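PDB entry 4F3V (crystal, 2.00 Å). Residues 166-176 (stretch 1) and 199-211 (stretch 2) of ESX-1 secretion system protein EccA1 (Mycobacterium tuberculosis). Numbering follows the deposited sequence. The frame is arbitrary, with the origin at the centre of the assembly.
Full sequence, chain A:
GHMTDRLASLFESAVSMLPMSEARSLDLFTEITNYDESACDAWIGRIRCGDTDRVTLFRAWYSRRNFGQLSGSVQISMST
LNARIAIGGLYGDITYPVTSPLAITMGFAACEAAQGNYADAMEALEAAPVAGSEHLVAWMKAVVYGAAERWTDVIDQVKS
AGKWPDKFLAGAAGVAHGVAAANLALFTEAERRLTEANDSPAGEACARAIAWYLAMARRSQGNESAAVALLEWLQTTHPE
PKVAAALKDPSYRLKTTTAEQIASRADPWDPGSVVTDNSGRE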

# COMPACT_ATOMS: atom_id res chain seq x y z
N ASP A 166 3.11 15.28 6.80
CA ASP A 166 1.83 14.76 6.43
C ASP A 166 1.26 14.04 7.65
O ASP A 166 1.74 12.98 8.02
N LYS A 167 0.27 14.66 8.29
CA LYS A 167 -0.28 14.12 9.54
C LYS A 167 -1.11 12.86 9.32
O LYS A 167 -1.24 12.06 10.25
N PHE A 168 -1.67 12.70 8.13
CA PHE A 168 -2.35 11.47 7.77
C PHE A 168 -1.32 10.35 7.77
O PHE A 168 -1.52 9.32 8.41
N LEU A 169 -0.23 10.56 7.05
CA LEU A 169 0.79 9.52 6.91
C LEU A 169 1.54 9.28 8.23
O LEU A 169 1.91 8.15 8.53
N ALA A 170 1.73 10.33 9.03
CA ALA A 170 2.28 10.18 10.40
C ALA A 170 1.38 9.29 11.26
O ALA A 170 1.86 8.42 12.01
N GLY A 171 0.08 9.47 11.10
CA GLY A 171 -0.92 8.60 11.73
C GLY A 171 -0.83 7.16 11.26
O GLY A 171 -0.83 6.24 12.09
N ALA A 172 -0.76 6.96 9.94
CA ALA A 172 -0.58 5.61 9.39
C ALA A 172 0.70 4.95 9.95
O ALA A 172 0.72 3.74 10.26
N ALA A 173 1.76 5.74 10.07
CA ALA A 173 3.02 5.26 10.59
C ALA A 173 2.88 4.77 12.04
O ALA A 173 3.51 3.78 12.41
N GLY A 174 2.08 5.48 12.83
CA GLY A 174 1.73 5.06 14.18
C GLY A 174 1.01 3.72 14.20
O GLY A 174 1.29 2.88 15.05
N VAL A 175 0.10 3.50 13.25
CA VAL A 175 -0.50 2.19 13.08
C VAL A 175 0.56 1.12 12.78
O VAL A 175 0.57 0.04 13.40
N ALA A 176 1.47 1.40 11.84
CA ALA A 176 2.55 0.43 11.53
C ALA A 176 3.42 0.13 12.74
O ALA A 176 3.79 -1.04 12.97
N ASP A 199 -6.96 8.01 16.90
CA ASP A 199 -7.36 9.43 16.94
C ASP A 199 -6.81 10.28 15.81
O ASP A 199 -7.19 11.42 15.69
N SER A 200 -5.91 9.73 15.01
CA SER A 200 -5.27 10.49 13.95
C SER A 200 -6.18 10.52 12.74
O SER A 200 -7.16 9.79 12.70
N PRO A 201 -5.82 11.31 11.70
CA PRO A 201 -6.58 11.29 10.45
C PRO A 201 -6.55 9.96 9.69
O PRO A 201 -7.36 9.77 8.78
N ALA A 202 -5.62 9.06 10.03
CA ALA A 202 -5.53 7.73 9.40
C ALA A 202 -6.40 6.66 10.11
O ALA A 202 -6.45 5.49 9.65
N GLY A 203 -7.05 7.03 11.22
CA GLY A 203 -7.79 6.06 12.03
C GLY A 203 -8.88 5.29 11.28
O GLY A 203 -9.03 4.08 11.47
N GLU A 204 -9.59 5.99 10.41
CA GLU A 204 -10.63 5.36 9.61
C GLU A 204 -10.05 4.44 8.53
O GLU A 204 -10.48 3.30 8.38
N ALA A 205 -9.04 4.93 7.80
CA ALA A 205 -8.42 4.14 6.74
C ALA A 205 -7.79 2.86 7.28
O ALA A 205 -7.75 1.86 6.57
N CYS A 206 -7.33 2.89 8.53
CA CYS A 206 -6.62 1.77 9.14
C CYS A 206 -7.47 1.07 10.24
O CYS A 206 -6.95 0.32 11.05
N ALA A 207 -8.79 1.28 10.19
CA ALA A 207 -9.69 0.80 11.24
C ALA A 207 -9.59 -0.70 11.47
O ALA A 207 -9.62 -1.17 12.59
N ARG A 208 -9.45 -1.46 10.39
CA ARG A 208 -9.45 -2.91 10.49
C ARG A 208 -8.22 -3.48 11.22
O ARG A 208 -8.37 -4.30 12.14
N ALA A 209 -7.02 -3.03 10.82
CA ALA A 209 -5.79 -3.44 11.49
C ALA A 209 -5.74 -2.92 12.92
O ALA A 209 -5.30 -3.61 13.83
N ILE A 210 -6.20 -1.70 13.14
CA ILE A 210 -6.21 -1.12 14.48
C ILE A 210 -7.03 -2.03 15.42
O ILE A 210 -6.54 -2.46 16.48
N ALA A 211 -8.27 -2.33 15.05
CA ALA A 211 -9.16 -3.13 15.93
C ALA A 211 -8.66 -4.57 16.08
O ALA A 211 -8.65 -5.12 17.17

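The contact between these two stretches is almost wholly apolar: no hydrogen bond crosses it, and the 437 Å² buried on the two sides together comes largely from Phe168 and Val175 packed against smaller residues. The backbones come closest where Phe168 faces Pro201 and Gly171 faces Ser200, with CA atoms 5.0 and 5.2 Å apart.

Aromatic packing dominates the first turn of the helix. The CA-to-CB bond of Phe168 points sideways, but its t rotamer (chi1 -179°) brings the ring nearer to the turn that begins at Ser200. Ala202 CA lies over one face of the ring, 4.2 Å from the centroid of Phe168, a CH-pi contact. At the ring edge, Phe168 CZ meets Ala205 CB at 3.8 Å, while Phe168 CD2 lies 4.1 Å from Pro201 CB. A flat, wide side chain suits this place because it can touch three small residues at once. Pro201 also rests its ring on the backbone of the helix, with Pro201 CD 3.7 Å from Lys167 O; the long Lys167 side chain leads away from the contact, as befits a charged group at an exposed site.

Close packing against the helix backbone depends on small residues. Ala202 points toward stretch 1, and its CB sits 3.4 Å from both Phe168 O and Ala172 N, with Ala172 CB 4.2 Å from Ala202 CB. Gly171 has no side chain, so Ser200 OG can approach to 3.4 Å from Gly171 CA; a CB on Gly171 would lie only 2.3 Å from Ser200 OG, a clash, and would crowd Ala202 CB as well.

Farther along, aliphatic and sulfur contacts take over. Val175, rotamer t, points toward stretch 2 and places CG2 3.8 Å from Cys206 CB. The same Val175 CG2 reaches Ile210 CD1 at 3.9 Å; Ile210 starts sideways, but chi1 m brings CG1 in and CD1, chi2 t, stays level. Cys206, rotamer m, points toward the helix, with Cys206 SG 4.5 Å from Ala172 CB. These compact apolar groups suit a buried site.

No polar side chain bonds across the contact. Asp166 caps the helix: Asp166 OD1 accepts from Leu169 N at 3.2 Å and, through a weak bond, from Phe168 N at 3.1 Å, satisfying amides that lack helical partners. Ser200, rotamer p, points toward the helix, yet Ser200 OG accepts from Ala202 N at 3.1 Å, which steadies the type I turn from Ser200 to Gly203, and also bonds just outside the stretches.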

# COMPACT_ATOMS: atom_id res chain seq x y z
CB ASP A 166 2.08 13.82 5.24
CG ASP A 166 0.83 13.22 4.69
OD1 ASP A 166 -0.19 13.25 5.41
OD2 ASP A 166 0.87 12.72 3.54
CB LYS A 167 -1.08 15.17 10.31
CG LYS A 167 -0.23 16.27 10.92
CD LYS A 167 -0.76 16.80 12.25
CE LYS A 167 -0.40 18.27 12.43
NZ LYS A 167 -0.82 18.79 13.76
CB PHE A 168 -3.03 11.58 6.39
CG PHE A 168 -3.76 10.32 5.99
CD1 PHE A 168 -3.09 9.27 5.38
CD2 PHE A 168 -5.12 10.18 6.26
CE1 PHE A 168 -3.75 8.10 5.04
CE2 PHE A 168 -5.79 9.01 5.92
CZ PHE A 168 -5.10 7.97 5.31
CB LEU A 169 1.74 9.88 5.77
CG LEU A 169 2.06 8.79 4.73
CD1 LEU A 169 0.84 7.97 4.29
CD2 LEU A 169 2.66 9.43 3.49
CB ALA A 170 2.48 11.55 11.05
CB ALA A 172 -0.54 5.63 7.87
CB ALA A 173 4.06 6.36 10.51
CB VAL A 175 -1.57 2.19 11.97
CG1 VAL A 175 -2.16 0.78 11.83
CG2 VAL A 175 -2.67 3.20 12.30
CB ALA A 176 3.40 0.90 10.35
CB ASP A 199 -6.92 10.08 18.25
CG ASP A 199 -7.71 9.60 19.43
OD1 ASP A 199 -8.73 8.88 19.23
OD2 ASP A 199 -7.33 9.96 20.57
CB SER A 200 -3.94 9.82 13.57
OG SER A 200 -4.15 8.70 12.71
CB PRO A 201 -5.91 12.38 9.60
CG PRO A 201 -5.11 13.20 10.55
CD PRO A 201 -4.69 12.27 11.63
CB ALA A 202 -4.06 7.27 9.34
CB GLU A 204 -11.58 6.41 9.01
CG GLU A 204 -12.58 5.85 8.00
CD GLU A 204 -13.84 6.73 7.82
OE1 GLU A 204 -13.75 7.82 7.20
OE2 GLU A 204 -14.94 6.32 8.29
CB ALA A 205 -7.36 4.94 6.00
CB CYS A 206 -5.29 2.26 9.73
SG CYS A 206 -4.13 3.02 8.52
CB ALA A 207 -11.14 1.18 10.94
CB ARG A 208 -9.60 -3.53 9.12
CG ARG A 208 -10.96 -3.22 8.52
CD ARG A 208 -11.04 -3.67 7.09
NE ARG A 208 -10.92 -5.11 7.02
CZ ARG A 208 -10.44 -5.80 5.98
NH1 ARG A 208 -9.98 -5.20 4.89
NH2 ARG A 208 -10.40 -7.13 6.06
CB ALA A 209 -4.55 -2.96 10.71
CB ILE A 210 -6.75 0.32 14.49
CG1 ILE A 210 -5.75 1.29 13.84
CG2 ILE A 210 -7.02 0.76 15.93
CD1 ILE A 210 -6.29 2.69 13.61
CB ALA A 211 -10.60 -3.10 15.42